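Local coordinates for protein membrane thiol protease (Chlamydia trachomatis, PDB 5B5Q) that removes ubiquitin and NEDD8 as a secreted cysteine protease effector, impairing degradation of NF-kappa-B inhibitor alpha and so preventing NF-kappa-B activation, at residues B[49-54]-B[90-95]. Sequence-based numbering, arbitrary orientation.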
loop_
_atom_site.group_PDB
_atom_site.type_symbol
_atom_site.label_atom_id
_atom_site.label_comp_id
_atom_site.label_asym_id
_atom_site.label_seq_id
_atom_site.Cartn_x
_atom_site.Cartn_y
_atom_site.Cartn_z
ATOM N N GLN B 49 12.219 5.656 -4.867
ATOM C CA GLN B 49 12.502 7.084 -4.739
ATOM C C GLN B 49 11.461 7.782 -3.866
ATOM O O GLN B 49 11.794 8.684 -3.095
ATOM C CB GLN B 49 12.544 7.761 -6.118
ATOM C CG GLN B 49 13.603 7.219 -7.063
ATOM C CD GLN B 49 13.068 6.162 -8.016
ATOM O OE1 GLN B 49 12.679 5.066 -7.599
ATOM N NE2 GLN B 49 13.042 6.490 -9.309
ATOM N N LYS B 50 10.204 7.371 -3.999
ATOM C CA LYS B 50 9.109 7.974 -3.232
ATOM C C LYS B 50 9.269 7.704 -1.742
ATOM O O LYS B 50 9.125 8.602 -0.913
ATOM C CB LYS B 50 7.761 7.437 -3.707
ATOM C CG LYS B 50 6.564 7.980 -2.931
ATOM C CD LYS B 50 5.275 7.301 -3.370
ATOM C CE LYS B 50 4.091 7.766 -2.541
ATOM N NZ LYS B 50 2.944 6.816 -2.650
ATOM N N ILE B 51 9.546 6.449 -1.411
ATOM C CA ILE B 51 9.735 6.046 -0.029
ATOM C C ILE B 51 10.884 6.820 0.588
ATOM O O ILE B 51 10.779 7.303 1.717
ATOM C CB ILE B 51 10.005 4.535 0.069
ATOM C CG1 ILE B 51 8.710 3.764 -0.201
ATOM C CG2 ILE B 51 10.555 4.158 1.451
ATOM C CD1 ILE B 51 8.905 2.291 -0.479
ATOM N N ILE B 52 11.984 6.936 -0.145
ATOM C CA ILE B 52 13.167 7.586 0.401
ATOM C C ILE B 52 12.870 9.068 0.602
ATOM O O ILE B 52 13.306 9.651 1.589
ATOM C CB ILE B 52 14.402 7.350 -0.492
ATOM C CG1 ILE B 52 14.987 5.968 -0.160
ATOM C CG2 ILE B 52 15.479 8.419 -0.279
ATOM C CD1 ILE B 52 16.011 5.453 -1.148
ATOM N N SER B 53 12.089 9.661 -0.294
ATOM C CA SER B 53 11.743 11.075 -0.160
ATOM C C SER B 53 10.941 11.312 1.118
ATOM O O SER B 53 11.133 12.309 1.811
ATOM C CB SER B 53 10.952 11.560 -1.378
ATOM O OG SER B 53 10.665 12.940 -1.269
ATOM N N ILE B 54 10.047 10.384 1.430
ATOM C CA ILE B 54 9.226 10.495 2.627
ATOM C C ILE B 54 10.069 10.324 3.896
ATOM O O ILE B 54 9.934 11.097 4.839
ATOM C CB ILE B 54 8.078 9.465 2.594
ATOM C CG1 ILE B 54 7.127 9.808 1.442
ATOM C CG2 ILE B 54 7.326 9.442 3.920
ATOM C CD1 ILE B 54 6.121 8.735 1.128
ATOM N N LEU B 90 4.571 3.214 6.723
ATOM C CA LEU B 90 4.213 3.775 5.419
ATOM C C LEU B 90 3.487 2.735 4.565
ATOM O O LEU B 90 4.052 1.673 4.250
ATOM C CB LEU B 90 5.448 4.275 4.666
ATOM C CG LEU B 90 6.476 5.124 5.414
ATOM C CD1 LEU B 90 7.543 5.592 4.429
ATOM C CD2 LEU B 90 5.827 6.304 6.110
ATOM N N PRO B 91 2.230 3.028 4.186
ATOM C CA PRO B 91 1.511 2.160 3.256
ATOM C C PRO B 91 1.618 2.672 1.826
ATOM O O PRO B 91 0.919 3.599 1.458
ATOM C CB PRO B 91 0.075 2.231 3.774
ATOM C CG PRO B 91 -0.040 3.636 4.314
ATOM C CD PRO B 91 1.347 4.074 4.734
ATOM N N VAL B 92 2.494 2.066 1.035
ATOM C CA VAL B 92 2.758 2.541 -0.316
ATOM C C VAL B 92 2.018 1.671 -1.318
ATOM O O VAL B 92 2.286 0.478 -1.445
ATOM C CB VAL B 92 4.265 2.545 -0.624
ATOM C CG1 VAL B 92 4.536 3.074 -2.031
ATOM C CG2 VAL B 92 5.008 3.382 0.412
ATOM N N PHE B 93 1.092 2.289 -2.036
ATOM C CA PHE B 93 0.311 1.605 -3.063
ATOM C C PHE B 93 0.886 1.849 -4.450
ATOM O O PHE B 93 0.970 2.990 -4.907
ATOM C CB PHE B 93 -1.145 2.056 -2.982
ATOM C CG PHE B 93 -1.936 1.316 -1.945
ATOM C CD1 PHE B 93 -1.846 1.666 -0.600
ATOM C CD2 PHE B 93 -2.757 0.260 -2.306
ATOM C CE1 PHE B 93 -2.568 0.982 0.358
ATOM C CE2 PHE B 93 -3.486 -0.427 -1.347
ATOM C CZ PHE B 93 -3.384 -0.062 -0.013
ATOM N N MET B 94 1.291 0.758 -5.104
ATOM C CA MET B 94 1.945 0.805 -6.406
ATOM C C MET B 94 0.941 0.404 -7.486
ATOM O O MET B 94 0.409 -0.702 -7.447
ATOM C CB MET B 94 3.156 -0.131 -6.429
ATOM C CG MET B 94 4.120 0.108 -7.571
ATOM S SD MET B 94 5.385 -1.186 -7.724
ATOM C CE MET B 94 5.877 -1.438 -6.019
ATOM N N TRP B 95 0.658 1.315 -8.413
ATOM C CA TRP B 95 -0.205 1.022 -9.557
ATOM C C TRP B 95 0.656 0.502 -10.697
ATOM O O TRP B 95 1.670 1.109 -11.043
ATOM C CB TRP B 95 -0.989 2.273 -9.979
ATOM C CG TRP B 95 -2.151 2.014 -10.934
ATOM C CD1 TRP B 95 -3.466 1.830 -10.595
ATOM C CD2 TRP B 95 -2.096 1.930 -12.366
ATOM N NE1 TRP B 95 -4.226 1.634 -11.720
ATOM C CE2 TRP B 95 -3.411 1.686 -12.822
ATOM C CE3 TRP B 95 -1.068 2.034 -13.305
ATOM C CZ2 TRP B 95 -3.722 1.552 -14.176
ATOM C CZ3 TRP B 95 -1.380 1.896 -14.648
ATOM C CH2 TRP B 95 -2.695 1.662 -15.071
#
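I51 and I54 meet V92 and L90 without any flat group between them; the rings of the strand pack in other directions. F93 leaves the backbone away from the helix and touches W124 and L126, while W95 meets W124 edge-to-face. Aliphatic branches carry the contact. I51, buried and wholly hydrocarbon, crosses V92 at a slant, its CG1 3.8 Å from V92 CG2. Nearby, I54 and L90 run alongside one another, pointing opposite ways, I54 CG2 lying 3.9 Å from L90 CD1; with CG2 trans to the backbone nitrogen, I54 offers this methyl to the fork of the leucine. Partly exposed K50 suits the border of the apolar patch: CG is anti to N (chi1 178°) and the aliphatic stem extends beyond it, bringing the charged NZ 4.1 Å from V92 CG1. Beta-branched valine suits the strand. The segment axes, nearly antiparallel at 155°, approach to 10.4 Å, and side chains from both fill the interval. V129 of the neighbouring strand and F159 of helix 149-166 extend the apolar surroundings of I51. Helix 47-62 is thus joined to edge strand 89-96 of the Ulp1-family protease domain by dispersion and the hydrophobic effect, without hydrogen bonds between the two segments.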